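Local coordinates for LPXTG-motif cell wall anchor domain protein (Mobiluncus mulieris, PDB 5U5O) that probably mediates bacterial adhesion as part of a giant cell-wall-anchored adhesin whose Ig-like domains carry intramolecular disulfide, isopeptide and ester cross-links, at residues K1-G6 with E147-H152; Y36-G41 with V70-S75; K42-A47 with E124-E129; M76-T81 with V94-M99. All coordinates share one frame; numbering follows the deposited sequence. Where two conformers were deposited one is given.

Contact 1. Residues K1-G6 with E147-H152; sequences KKPGVG and EPVAKH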
loop_
_atom_site.group_PDB
_atom_site.type_symbol
_atom_site.label_atom_id
_atom_site.label_comp_id
_atom_site.label_asym_id
_atom_site.label_seq_id
_atom_site.Cartn_x
_atom_site.Cartn_y
_atom_site.Cartn_z
ATOM N N LYS A 1 -8.713 -39.712 -11.054
ATOM C CA LYS A 1 -7.950 -38.471 -11.422
ATOM C C LYS A 1 -8.767 -37.543 -12.332
ATOM O O LYS A 1 -9.304 -37.968 -13.364
ATOM C CB LYS A 1 -6.597 -38.799 -12.072
ATOM C CG LYS A 1 -5.586 -39.383 -11.093
ATOM C CD LYS A 1 -4.230 -39.630 -11.733
ATOM C CE LYS A 1 -3.453 -40.727 -11.012
ATOM N NZ LYS A 1 -3.511 -40.640 -9.525
ATOM N N LYS A 2 -8.871 -36.291 -11.899
ATOM C CA LYS A 2 -9.578 -35.225 -12.582
ATOM C C LYS A 2 -8.595 -34.062 -12.677
ATOM O O LYS A 2 -7.730 -33.926 -11.807
ATOM C CB LYS A 2 -10.754 -34.738 -11.742
ATOM C CG LYS A 2 -11.788 -35.780 -11.428
ATOM C CD LYS A 2 -12.583 -36.078 -12.665
ATOM C CE LYS A 2 -13.485 -37.270 -12.424
ATOM N NZ LYS A 2 -14.576 -36.955 -11.470
ATOM N N PRO A 3 -8.718 -33.210 -13.709
ATOM C CA PRO A 3 -7.811 -32.065 -13.805
ATOM C C PRO A 3 -8.046 -31.075 -12.686
ATOM O O PRO A 3 -9.156 -30.863 -12.224
ATOM C CB PRO A 3 -8.134 -31.511 -15.178
ATOM C CG PRO A 3 -9.510 -31.926 -15.486
ATOM C CD PRO A 3 -9.669 -33.260 -14.834
ATOM N N GLY A 4 -6.950 -30.383 -12.330
ATOM C CA GLY A 4 -6.978 -29.309 -11.327
ATOM C C GLY A 4 -6.129 -28.125 -11.802
ATOM O O GLY A 4 -5.403 -28.244 -12.782
ATOM N N VAL A 5 -6.249 -27.001 -11.103
ATOM C CA VAL A 5 -5.456 -25.815 -11.436
ATOM C C VAL A 5 -5.035 -25.148 -10.143
ATOM O O VAL A 5 -5.769 -25.046 -9.175
ATOM C CB VAL A 5 -6.212 -24.886 -12.430
ATOM C CG1 VAL A 5 -7.475 -24.292 -11.840
ATOM C CG2 VAL A 5 -5.294 -23.769 -12.938
ATOM N N GLY A 6 -3.810 -24.626 -10.171
ATOM C CA GLY A 6 -3.263 -23.809 -9.088
ATOM C C GLY A 6 -2.425 -22.679 -9.685
ATOM O O GLY A 6 -2.160 -22.659 -10.893
ATOM N N GLU A 147 -19.166 -24.694 -17.836
ATOM C CA GLU A 147 -18.352 -24.187 -16.739
ATOM C C GLU A 147 -16.928 -24.714 -16.859
ATOM O O GLU A 147 -16.692 -25.710 -17.539
ATOM C CB GLU A 147 -18.961 -24.630 -15.410
ATOM C CG GLU A 147 -20.295 -23.962 -15.104
ATOM C CD GLU A 147 -20.837 -24.297 -13.723
ATOM O OE1 GLU A 147 -20.397 -25.299 -13.121
ATOM O OE2 GLU A 147 -21.719 -23.557 -13.237
ATOM N N PRO A 148 -15.966 -24.044 -16.200
ATOM C CA PRO A 148 -14.622 -24.617 -16.157
ATOM C C PRO A 148 -14.625 -25.964 -15.444
ATOM O O PRO A 148 -15.458 -26.195 -14.550
ATOM C CB PRO A 148 -13.810 -23.602 -15.349
ATOM C CG PRO A 148 -14.786 -22.706 -14.686
ATOM C CD PRO A 148 -16.087 -22.802 -15.419
ATOM N N VAL A 149 -13.709 -26.827 -15.852
ATOM C CA VAL A 149 -13.548 -28.115 -15.153
ATOM C C VAL A 149 -12.802 -27.985 -13.839
ATOM O O VAL A 149 -12.898 -28.892 -12.996
ATOM C CB VAL A 149 -12.886 -29.209 -16.029
ATOM C CG1 VAL A 149 -13.794 -29.550 -17.198
ATOM C CG2 VAL A 149 -11.494 -28.818 -16.513
ATOM N N ALA A 150 -12.080 -26.883 -13.633
ATOM C CA ALA A 150 -11.433 -26.638 -12.354
ATOM C C ALA A 150 -11.264 -25.153 -12.168
ATOM O O ALA A 150 -11.102 -24.413 -13.149
ATOM C CB ALA A 150 -10.085 -27.319 -12.294
ATOM N N LYS A 151 -11.284 -24.726 -10.916
ATOM C CA LYS A 151 -11.066 -23.330 -10.545
ATOM C C LYS A 151 -10.153 -23.267 -9.352
ATOM O O LYS A 151 -10.090 -24.194 -8.538
ATOM C CB LYS A 151 -12.380 -22.668 -10.144
ATOM C CG LYS A 151 -13.499 -22.729 -11.169
ATOM C CD LYS A 151 -14.772 -22.054 -10.667
ATOM C CE LYS A 151 -15.354 -22.744 -9.437
ATOM N NZ LYS A 151 -16.733 -22.275 -9.122
ATOM N N HIS A 152 -9.478 -22.123 -9.240
ATOM C CA HIS A 152 -8.725 -21.740 -8.064
ATOM C C HIS A 152 -9.140 -20.311 -7.728
ATOM O O HIS A 152 -8.438 -19.331 -8.044
ATOM C CB HIS A 152 -7.225 -21.884 -8.311
ATOM C CG HIS A 152 -6.389 -21.813 -7.080
ATOM N ND1 HIS A 152 -6.175 -20.630 -6.404
ATOM C CD2 HIS A 152 -5.670 -22.754 -6.425
ATOM C CE1 HIS A 152 -5.375 -20.849 -5.378
ATOM N NE2 HIS A 152 -5.053 -22.132 -5.365
HETATM O O HOH W 1 -11.797 -31.491 -12.994
HETATM O O HOH W 2 -7.857 -25.351 -7.167
#

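Contact 2. Residues Y36-G41 with V70-S75; sequences YNVEEG and VKVTAS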
loop_
_atom_site.group_PDB
_atom_site.type_symbol
_atom_site.label_atom_id
_atom_site.label_comp_id
_atom_site.label_asym_id
_atom_site.label_seq_id
_atom_site.Cartn_x
_atom_site.Cartn_y
_atom_site.Cartn_z
ATOM N N TYR A 36 -2.837 -29.618 -13.042
ATOM C CA TYR A 36 -2.717 -30.901 -12.300
ATOM C C TYR A 36 -3.480 -32.012 -13.003
ATOM O O TYR A 36 -4.657 -31.830 -13.274
ATOM C CB TYR A 36 -3.246 -30.749 -10.879
ATOM C CG TYR A 36 -2.654 -29.588 -10.131
ATOM C CD1 TYR A 36 -1.279 -29.453 -10.013
ATOM C CD2 TYR A 36 -3.461 -28.654 -9.541
ATOM C CE1 TYR A 36 -0.721 -28.398 -9.325
ATOM C CE2 TYR A 36 -2.912 -27.557 -8.863
ATOM C CZ TYR A 36 -1.540 -27.473 -8.748
ATOM O OH TYR A 36 -0.975 -26.386 -8.080
ATOM N N ASN A 37 -2.748 -33.045 -13.394
ATOM C CA ASN A 37 -3.401 -34.275 -13.932
ATOM C C ASN A 37 -4.228 -33.971 -15.174
ATOM O O ASN A 37 -5.298 -34.560 -15.387
ATOM C CB ASN A 37 -4.200 -35.026 -12.847
ATOM C CG ASN A 37 -3.294 -35.648 -11.841
ATOM O OD1 ASN A 37 -2.135 -35.944 -12.113
ATOM N ND2 ASN A 37 -3.854 -35.972 -10.679
ATOM N N VAL A 38 -3.682 -33.102 -16.033
ATOM C CA VAL A 38 -4.232 -32.810 -17.331
ATOM C C VAL A 38 -3.638 -33.772 -18.340
ATOM O O VAL A 38 -2.655 -34.461 -18.062
ATOM C CB VAL A 38 -3.962 -31.336 -17.750
ATOM C CG1 VAL A 38 -4.903 -30.414 -17.003
ATOM C CG2 VAL A 38 -2.504 -30.905 -17.544
ATOM N N GLU A 39 -4.221 -33.801 -19.528
ATOM C CA GLU A 39 -3.853 -34.778 -20.543
ATOM C C GLU A 39 -2.917 -34.137 -21.582
ATOM O O GLU A 39 -3.287 -33.170 -22.254
ATOM C CB GLU A 39 -5.108 -35.317 -21.230
ATOM C CG GLU A 39 -4.818 -36.380 -22.270
ATOM C CD GLU A 39 -6.091 -37.033 -22.814
ATOM O OE1 GLU A 39 -6.996 -37.398 -22.021
ATOM O OE2 GLU A 39 -6.175 -37.194 -24.045
ATOM N N GLU A 40 -1.760 -34.755 -21.770
ATOM C CA GLU A 40 -0.833 -34.326 -22.828
ATOM C C GLU A 40 -1.514 -34.477 -24.177
ATOM O O GLU A 40 -2.172 -35.488 -24.451
ATOM C CB GLU A 40 0.464 -35.129 -22.783
ATOM C CG GLU A 40 1.291 -34.870 -21.530
ATOM C CD GLU A 40 2.568 -35.689 -21.440
ATOM O OE1 GLU A 40 2.994 -36.323 -22.423
ATOM O OE2 GLU A 40 3.161 -35.691 -20.348
ATOM N N GLY A 41 -1.370 -33.451 -25.011
ATOM C CA GLY A 41 -1.975 -33.398 -26.326
ATOM C C GLY A 41 -3.321 -32.715 -26.411
ATOM O O GLY A 41 -3.793 -32.430 -27.508
ATOM N N VAL A 70 -3.783 -23.410 -24.099
ATOM C CA VAL A 70 -2.553 -24.141 -23.793
ATOM C C VAL A 70 -2.690 -25.579 -24.275
ATOM O O VAL A 70 -3.614 -26.280 -23.863
ATOM C CB VAL A 70 -2.294 -24.203 -22.278
ATOM C CG1 VAL A 70 -1.084 -25.077 -21.978
ATOM C CG2 VAL A 70 -2.110 -22.813 -21.690
ATOM N N LYS A 71 -1.781 -26.023 -25.131
ATOM C CA LYS A 71 -1.721 -27.415 -25.552
ATOM C C LYS A 71 -0.688 -28.077 -24.675
ATOM O O LYS A 71 0.493 -27.785 -24.724
ATOM C CB LYS A 71 -1.384 -27.555 -27.028
ATOM C CG LYS A 71 -1.559 -29.003 -27.486
ATOM C CD LYS A 71 -1.410 -29.153 -28.988
ATOM C CE LYS A 71 -1.698 -30.582 -29.405
ATOM N NZ LYS A 71 -1.627 -30.718 -30.876
ATOM N N VAL A 72 -1.157 -28.993 -23.823
ATOM C CA VAL A 72 -0.285 -29.544 -22.811
ATOM C C VAL A 72 0.714 -30.502 -23.429
ATOM O O VAL A 72 0.340 -31.342 -24.274
ATOM C CB VAL A 72 -1.129 -30.243 -21.733
ATOM C CG1 VAL A 72 -0.249 -30.975 -20.726
ATOM C CG2 VAL A 72 -1.987 -29.192 -21.043
ATOM N N THR A 73 1.977 -30.386 -23.026
ATOM C CA THR A 73 3.042 -31.243 -23.533
ATOM C C THR A 73 4.043 -31.584 -22.422
ATOM O O THR A 73 4.139 -30.880 -21.419
ATOM C CB THR A 73 3.732 -30.583 -24.744
ATOM O OG1 THR A 73 4.585 -31.540 -25.378
ATOM C CG2 THR A 73 4.532 -29.357 -24.319
ATOM N N ALA A 74 4.756 -32.694 -22.601
ATOM C CA ALA A 74 5.707 -33.191 -21.604
ATOM C C ALA A 74 6.756 -32.180 -21.174
ATOM O O ALA A 74 7.132 -32.145 -20.017
ATOM C CB ALA A 74 6.382 -34.465 -22.103
ATOM N N SER A 75 7.205 -31.326 -22.091
ATOM C CA SER A 75 8.226 -30.329 -21.747
ATOM C C SER A 75 7.748 -29.313 -20.704
ATOM O O SER A 75 8.566 -28.642 -20.097
ATOM C CB SER A 75 8.700 -29.582 -22.991
ATOM O OG SER A 75 7.651 -28.784 -23.464
HETATM O O HOH W 3 3.843 -34.580 -24.597
HETATM O O HOH W 4 -2.787 -33.531 -29.938
#

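Contact 3. Residues K42-A47 with E124-E129; sequences KTYAIA and EQLWAE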
loop_
_atom_site.group_PDB
_atom_site.type_symbol
_atom_site.label_atom_id
_atom_site.label_comp_id
_atom_site.label_asym_id
_atom_site.label_seq_id
_atom_site.Cartn_x
_atom_site.Cartn_y
_atom_site.Cartn_z
ATOM N N LYS A 42 -3.987 -32.495 -25.279
ATOM C CA LYS A 42 -5.235 -31.743 -25.280
ATOM C C LYS A 42 -4.958 -30.246 -25.158
ATOM O O LYS A 42 -3.978 -29.840 -24.532
ATOM C CB LYS A 42 -6.171 -32.223 -24.160
ATOM C CG LYS A 42 -6.664 -33.668 -24.370
ATOM C CD LYS A 42 -7.975 -34.018 -23.672
ATOM C CE LYS A 42 -9.210 -33.547 -24.445
ATOM N NZ LYS A 42 -10.488 -33.847 -23.744
ATOM N N THR A 43 -5.899 -29.469 -25.676
ATOM C CA THR A 43 -5.838 -28.020 -25.655
ATOM C C THR A 43 -6.895 -27.473 -24.714
ATOM O O THR A 43 -8.074 -27.558 -24.983
ATOM C CB THR A 43 -6.014 -27.403 -27.055
ATOM O OG1 THR A 43 -4.981 -27.909 -27.899
ATOM C CG2 THR A 43 -5.930 -25.862 -26.986
ATOM N N TYR A 44 -6.432 -26.873 -23.630
ATOM C CA TYR A 44 -7.268 -26.274 -22.604
ATOM C C TYR A 44 -7.256 -24.760 -22.777
ATOM O O TYR A 44 -6.336 -24.188 -23.411
ATOM C CB TYR A 44 -6.690 -26.574 -21.224
ATOM C CG TYR A 44 -6.660 -28.047 -20.905
ATOM C CD1 TYR A 44 -5.645 -28.863 -21.370
ATOM C CD2 TYR A 44 -7.621 -28.622 -20.077
ATOM C CE1 TYR A 44 -5.619 -30.229 -21.084
ATOM C CE2 TYR A 44 -7.584 -29.978 -19.770
ATOM C CZ TYR A 44 -6.580 -30.772 -20.269
ATOM O OH TYR A 44 -6.517 -32.135 -20.025
ATOM N N ALA A 45 -8.274 -24.102 -22.240
ATOM C CA ALA A 45 -8.235 -22.645 -22.068
ATOM C C ALA A 45 -8.046 -22.364 -20.593
ATOM O O ALA A 45 -8.628 -23.014 -19.721
ATOM C CB ALA A 45 -9.507 -21.978 -22.572
ATOM N N ILE A 46 -7.219 -21.358 -20.317
ATOM C CA ILE A 46 -7.009 -20.848 -18.973
ATOM C C ILE A 46 -7.359 -19.376 -18.891
ATOM O O ILE A 46 -7.116 -18.617 -19.861
ATOM C CB ILE A 46 -5.582 -21.136 -18.436
ATOM C CG1 ILE A 46 -4.493 -20.655 -19.401
ATOM C CG2 ILE A 46 -5.473 -22.633 -18.115
ATOM C CD1 ILE A 46 -3.115 -20.720 -18.784
ATOM N N ALA A 47 -7.884 -18.947 -17.757
ATOM C CA ALA A 47 -8.160 -17.513 -17.521
ATOM C C ALA A 47 -7.735 -17.168 -16.139
ATOM O O ALA A 47 -7.926 -17.955 -15.185
ATOM C CB ALA A 47 -9.639 -17.229 -17.682
ATOM N N GLU A 124 -8.056 -18.193 -10.917
ATOM C CA GLU A 124 -7.747 -18.890 -12.176
ATOM C C GLU A 124 -8.815 -19.935 -12.464
ATOM O O GLU A 124 -9.363 -20.567 -11.529
ATOM C CB GLU A 124 -6.390 -19.598 -12.110
ATOM C CG GLU A 124 -5.810 -19.995 -13.464
ATOM C CD GLU A 124 -5.143 -18.826 -14.187
ATOM O OE1 GLU A 124 -4.879 -17.776 -13.556
ATOM O OE2 GLU A 124 -4.924 -18.956 -15.403
ATOM N N GLN A 125 -9.140 -20.103 -13.736
ATOM C CA GLN A 125 -10.028 -21.196 -14.156
ATOM C C GLN A 125 -9.409 -21.948 -15.313
ATOM O O GLN A 125 -8.687 -21.369 -16.171
ATOM C CB GLN A 125 -11.417 -20.683 -14.531
ATOM C CG GLN A 125 -12.072 -19.797 -13.474
ATOM C CD GLN A 125 -11.565 -18.347 -13.538
ATOM O OE1 GLN A 125 -11.444 -17.783 -14.618
ATOM N NE2 GLN A 125 -11.240 -17.763 -12.384
ATOM N N LEU A 126 -9.745 -23.247 -15.358
ATOM C CA LEU A 126 -9.282 -24.162 -16.389
ATOM C C LEU A 126 -10.483 -24.730 -17.121
ATOM O O LEU A 126 -11.365 -25.312 -16.469
ATOM C CB LEU A 126 -8.492 -25.304 -15.739
ATOM C CG LEU A 126 -7.988 -26.436 -16.633
ATOM C CD1 LEU A 126 -6.948 -25.928 -17.619
ATOM C CD2 LEU A 126 -7.456 -27.602 -15.797
ATOM N N TRP A 127 -10.478 -24.672 -18.449
ATOM C CA TRP A 127 -11.584 -25.094 -19.299
ATOM C C TRP A 127 -11.079 -26.236 -20.187
ATOM O O TRP A 127 -10.049 -26.114 -20.862
ATOM C CB TRP A 127 -12.095 -23.946 -20.178
ATOM C CG TRP A 127 -12.715 -22.795 -19.452
ATOM C CD1 TRP A 127 -12.058 -21.795 -18.790
ATOM C CD2 TRP A 127 -14.108 -22.481 -19.369
ATOM N NE1 TRP A 127 -12.956 -20.905 -18.278
ATOM C CE2 TRP A 127 -14.223 -21.287 -18.624
ATOM C CE3 TRP A 127 -15.275 -23.091 -19.850
ATOM C CZ2 TRP A 127 -15.452 -20.695 -18.340
ATOM C CZ3 TRP A 127 -16.497 -22.504 -19.566
ATOM C CH2 TRP A 127 -16.576 -21.316 -18.811
ATOM N N ALA A 128 -11.802 -27.358 -20.192
ATOM C CA ALA A 128 -11.440 -28.480 -21.063
ATOM C C ALA A 128 -11.709 -28.175 -22.533
ATOM O O ALA A 128 -12.554 -27.351 -22.874
ATOM C CB ALA A 128 -12.183 -29.746 -20.669
ATOM N N GLU A 129 -10.987 -28.880 -23.384
ATOM C CA GLU A 129 -11.146 -28.761 -24.829
ATOM C C GLU A 129 -12.643 -28.954 -25.210
ATOM O O GLU A 129 -13.331 -29.820 -24.662
ATOM C CB GLU A 129 -10.257 -29.806 -25.510
ATOM C CG GLU A 129 -10.056 -29.583 -26.995
ATOM C CD GLU A 129 -9.128 -30.597 -27.633
ATOM O OE1 GLU A 129 -8.054 -30.892 -27.072
ATOM O OE2 GLU A 129 -9.474 -31.104 -28.724
HETATM O O HOH W 5 -12.839 -32.211 -23.668
HETATM O O HOH W 6 -5.381 -30.341 -28.893
#

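Contact 4. Residues M76-T81 with V94-M99; sequences MAKPAT and VYETEM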
loop_
_atom_site.group_PDB
_atom_site.type_symbol
_atom_site.label_atom_id
_atom_site.label_comp_id
_atom_site.label_asym_id
_atom_site.label_seq_id
_atom_site.Cartn_x
_atom_site.Cartn_y
_atom_site.Cartn_z
ATOM N N MET A 76 6.431 -29.192 -20.506
ATOM C CA MET A 76 5.875 -28.322 -19.471
ATOM C C MET A 76 5.902 -28.903 -18.064
ATOM O O MET A 76 5.597 -28.203 -17.114
ATOM C CB MET A 76 4.456 -27.902 -19.803
ATOM C CG MET A 76 4.316 -27.095 -21.077
ATOM S SD MET A 76 2.581 -27.080 -21.559
ATOM C CE MET A 76 2.673 -26.048 -23.006
ATOM N N ALA A 77 6.250 -30.183 -17.952
ATOM C CA ALA A 77 6.174 -30.865 -16.673
ATOM C C ALA A 77 7.176 -30.270 -15.680
ATOM O O ALA A 77 8.319 -29.980 -16.025
ATOM C CB ALA A 77 6.446 -32.345 -16.853
ATOM N N LYS A 78 6.715 -30.060 -14.450
ATOM C CA LYS A 78 7.574 -29.607 -13.363
ATOM C C LYS A 78 7.325 -30.434 -12.116
ATOM O O LYS A 78 6.238 -30.983 -11.934
ATOM C CB LYS A 78 7.315 -28.135 -13.045
ATOM C CG LYS A 78 7.570 -27.177 -14.199
ATOM C CD LYS A 78 9.038 -27.146 -14.581
ATOM C CE LYS A 78 9.297 -26.295 -15.819
ATOM N NZ LYS A 78 8.864 -26.898 -17.124
ATOM N N PRO A 79 8.323 -30.570 -11.241
ATOM C CA PRO A 79 8.102 -31.314 -10.000
ATOM C C PRO A 79 7.029 -30.697 -9.122
ATOM O O PRO A 79 6.971 -29.482 -8.930
ATOM C CB PRO A 79 9.459 -31.238 -9.289
ATOM C CG PRO A 79 10.428 -30.905 -10.356
ATOM C CD PRO A 79 9.686 -30.009 -11.297
ATOM N N ALA A 80 6.179 -31.573 -8.575
ATOM C CA ALA A 80 5.130 -31.131 -7.690
ATOM C C ALA A 80 5.703 -30.632 -6.377
ATOM O O ALA A 80 6.691 -31.159 -5.881
ATOM C CB ALA A 80 4.165 -32.264 -7.424
ATOM N N THR A 81 5.061 -29.620 -5.822
ATOM C CA THR A 81 5.388 -29.175 -4.473
ATOM C C THR A 81 4.753 -30.116 -3.460
ATOM O O THR A 81 3.848 -30.883 -3.783
ATOM C CB THR A 81 4.842 -27.774 -4.180
ATOM O OG1 THR A 81 3.410 -27.809 -4.132
ATOM C CG2 THR A 81 5.334 -26.768 -5.202
ATOM N N VAL A 94 2.211 -32.415 -12.793
ATOM C CA VAL A 94 2.109 -30.933 -12.809
ATOM C C VAL A 94 2.746 -30.381 -14.072
ATOM O O VAL A 94 3.851 -30.765 -14.397
ATOM C CB VAL A 94 2.752 -30.300 -11.574
ATOM C CG1 VAL A 94 2.482 -28.799 -11.544
ATOM C CG2 VAL A 94 2.259 -30.954 -10.296
ATOM N N TYR A 95 1.962 -29.596 -14.787
ATOM C CA TYR A 95 2.429 -28.911 -15.984
ATOM C C TYR A 95 2.304 -27.410 -15.768
ATOM O O TYR A 95 1.252 -26.919 -15.373
ATOM C CB TYR A 95 1.617 -29.328 -17.187
ATOM C CG TYR A 95 1.687 -30.811 -17.450
ATOM C CD1 TYR A 95 0.857 -31.705 -16.770
ATOM C CD2 TYR A 95 2.599 -31.340 -18.362
ATOM C CE1 TYR A 95 0.930 -33.067 -17.008
ATOM C CE2 TYR A 95 2.657 -32.716 -18.601
ATOM C CZ TYR A 95 1.818 -33.571 -17.913
ATOM O OH TYR A 95 1.896 -34.920 -18.152
ATOM N N GLU A 96 3.375 -26.664 -16.081
ATOM C CA GLU A 96 3.449 -25.239 -15.749
ATOM C C GLU A 96 3.440 -24.366 -16.989
ATOM O O GLU A 96 4.088 -24.676 -17.978
ATOM C CB GLU A 96 4.685 -24.983 -14.925
ATOM C CG GLU A 96 4.769 -23.571 -14.361
ATOM C CD GLU A 96 5.976 -23.384 -13.480
ATOM O OE1 GLU A 96 5.905 -23.686 -12.275
ATOM O OE2 GLU A 96 6.992 -22.835 -13.961
ATOM N N THR A 97 2.657 -23.297 -16.914
ATOM C CA THR A 97 2.726 -22.225 -17.913
ATOM C C THR A 97 2.539 -20.917 -17.163
ATOM O O THR A 97 2.571 -20.898 -15.935
ATOM C CB THR A 97 1.677 -22.450 -19.015
ATOM O OG1 THR A 97 1.880 -21.482 -20.053
ATOM C CG2 THR A 97 0.257 -22.369 -18.501
ATOM N N GLU A 98 2.448 -19.800 -17.885
ATOM C CA GLU A 98 2.278 -18.513 -17.199
ATOM C C GLU A 98 1.470 -17.528 -18.008
ATOM O O GLU A 98 1.367 -17.652 -19.230
ATOM C CB GLU A 98 3.627 -17.894 -16.848
ATOM C CG GLU A 98 4.491 -17.562 -18.042
ATOM C CD GLU A 98 5.845 -17.031 -17.632
ATOM O OE1 GLU A 98 6.713 -17.844 -17.253
ATOM O OE2 GLU A 98 6.044 -15.800 -17.690
ATOM N N MET A 99 0.899 -16.549 -17.309
ATOM C CA MET A 99 0.223 -15.421 -17.945
ATOM C C MET A 99 0.528 -14.165 -17.137
ATOM O O MET A 99 0.865 -14.247 -15.959
ATOM C CB MET A 99 -1.288 -15.620 -18.088
ATOM C CG MET A 99 -1.957 -16.455 -16.985
ATOM S SD MET A 99 -3.765 -16.331 -16.970
ATOM C CE MET A 99 -4.145 -16.781 -18.669
HETATM O O HOH W 7 6.934 -25.326 -17.959
HETATM O O HOH W 8 4.837 -33.373 -12.086
#

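Contact 1. Residues K1-G6 with E147-H152
Val5 gives up the most surface to the other segment. Its CG1 sits in the crowded position between the backbone N and the carbonyl carbon (chi1 65°), which sets it against the backbone of the other strand, 3.8 Å from Lys151 C, with Ala150 CB beside it at 4.0 Å. Ala150 returns the approach, its methyl CB lying over the glycine backbone, 3.8 Å from Gly4 CA. Pro3 and Val149 cross at about a right angle, Pro3 CG meeting Val149 CG2 at 3.8 Å. At the far end the His152 side chain, with CG anti to its backbone N, brings ring atom CD2 to 3.6 Å from Val5 O, which lies at the ring edge near its plane. No direct hydrogen bond joins the segments. Instead, one water donates to both Pro3 O and Val149 O, and a second donates to Val5 O, at 2.9 Å, and to Lys151 O. The strands run nearly parallel (19°), but Gly4 bonds to Tyr36 and Ala150 to Leu126, so each belongs to a different sheet. Val149 and Ala150 both face Leu126 in a classic beta bulge, and the whole is a water-bridged seam between the two sheets of an Ig-like beta sandwich.

Contact 2. Residues Y36-G41 with V70-S75
This is a contact between a loop and the end of a strand with the chain that follows it, at one end of the Ig-like sandwich of the T-Q ester bond domain, where the turn leading from strand 26-36 to strand 43-52 meets the chain leaving strand 64-71. The two pieces pass almost at right angles (99°), and a single direct hydrogen bond joins them: Gly41 N donates to Val72 O over 2.8 Å, nearly straight at 174° and in the carbonyl plane. The same oxygen also receives a CA-H...O contact from Glu40 CA. Gly41 has backbone angles at which a side chain would collide with the carbonyl of Glu40, a conformation that suits a residue without one. Val38 and Val72 cross at about a right angle. Val38 CG2, in the crowded position between backbone N and carbonyl carbon, touches both methyls of Val72, with CG1 at 3.9 Å. Polar groups flank the valines. Glu40 extends beyond CG along Ala74, its OE2 3.9 Å from Ala74 CB, and a water donates to Glu40 OE1 while accepting from Ala74 N. Glu40 OE2 has its firm partner elsewhere, in the hydroxyl of Tyr95. Lys71, fully extended with CG anti to the backbone N, lays its CE 3.4 Å from Gly41 O, and a second water bonds to that oxygen and weakly to Lys71 NZ. Val38 and Val72 both pack on Tyr44 of strand 43-52 and on Tyr95 of strand 94-104, so the crossing covers the end of the core between the two sheets.

Contact 3. Residues K42-A47 with E124-E129
Strands 43-47 and 124-127 run antiparallel, their axes 4.7 Å apart at closest approach, with Ala45-Trp127 and Ala47-Gln125 as hydrogen-bonded pairs and Ile46-Leu126 as the non-hydrogen-bonded pair between them. Each hydrogen-bonded pair is closed by two N-H...O bonds. Ala45 N reaches a lone pair of Trp127 O, whereas Trp127 N meets Ala45 O nearly along its C=O axis at 2.8 Å. Ile46 and Leu126 point to one face of the sheet and cross obliquely: Leu126, with CG anti to the backbone N, brings CD1 to 3.6 Å from Ile46 CG2. The same methyl lies 3.7 Å from Tyr44 CB, so it touches alternate residues of the facing strand. These side chains are buried on the face that carries the sandwich core, where Ile46 also meets Thr97 and Met99 of the opposing sheet and Leu126 meets Val5. Strand 118-127 lies between strands 43-52 and 150-178 within its sheet, Glu124 bonding to His152 and Leu126 to Ala150 through the backbone. On the other face Ala45 CB sits 4.0 Å from Trp127 CB, and the indole turns its edge, in plane, to Ala45 O. Gln125, bent at chi2 (81°), brings OE1 to 3.6 Å from Ala47 CB, and its NE2 bonds to Gln49 and Asn153. Beyond the paired strands Glu129 takes over: its extended chain (chi2 178°) carries OE1 to 2.9 Å from Thr43 N, a straight bond (172°) that arrives from above the carboxylate plane. A water accepts from Lys42 NZ and donates to Glu129 O at 2.6 Å.

Contact 4. Residues M76-T81 with V94-M99
Val94 begins the contact from the second strand. Its carbonyl oxygen accepts Lys78 N at 2.9 Å, the donor standing 35° above the carbonyl plane, and also takes a CA-H...O contact from Ala77 CA. On its side-chain end, CG2, which is anti to the carbonyl carbon, meets the methyl of Ala80, CG2 to CB 3.7 Å. Val94 N is linked through a water to Lys78 O, the water accepting from the amide and donating to the carbonyl. Tyr95 forms the non-hydrogen-bonded antiparallel pair with Ala77, their CA atoms only 4.3 Å apart. With CG anti to its carbonyl carbon (chi1 -59°), the Tyr95 ring meets the backbone of the short strand obliquely, CD2 lying 3.9 Å from Ala77 N, and CE2 approaches Ala77 CB. Its CB touches Met76 CB at 4.1 Å. This pairing makes the weakly bonded strand 77-78 an edge of the four-stranded antiparallel sheet, in which strand 94-104 runs between it and strand 26-36, and the chain then turns from Thr81, as N-cap, into helix 82-88. At Glu96 the backbone N donates to Met76 O (2.9 Å), again from above the carbonyl plane. The Glu96 side chain extends with CG anti to the backbone N, and the aliphatic part of Lys78 crosses it at about a right angle, Lys78 CG to Glu96 CB 3.7 Å. Lys78 NZ does not pair with that carboxylate, which forms a salt bridge to Arg34. Instead it donates to a water that in turn donates to Glu96 O and Met76 O.

All four contacts lie toward the end of the T-Q ester bond domain farther from the second domain of this chain. Along the sequence contact 1 spans the others, contact 3 spans contact 4, contacts 2 and 3 alternate, and contact 2 precedes contact 4. Contacts 1 and 3 are nearest, their centres about 8 Å apart, joined where strands 150-178 (contact 1) and 118-127 (contact 3) lie side by side. Contact 4 lies within the four-stranded sheet that contact 1 also reaches through strand 4-10; its centre is about 14 Å from those of contacts 1 and 3 and about 10 Å from that of contact 2. Together they join the two sheets at one end of this domain of the adhesin.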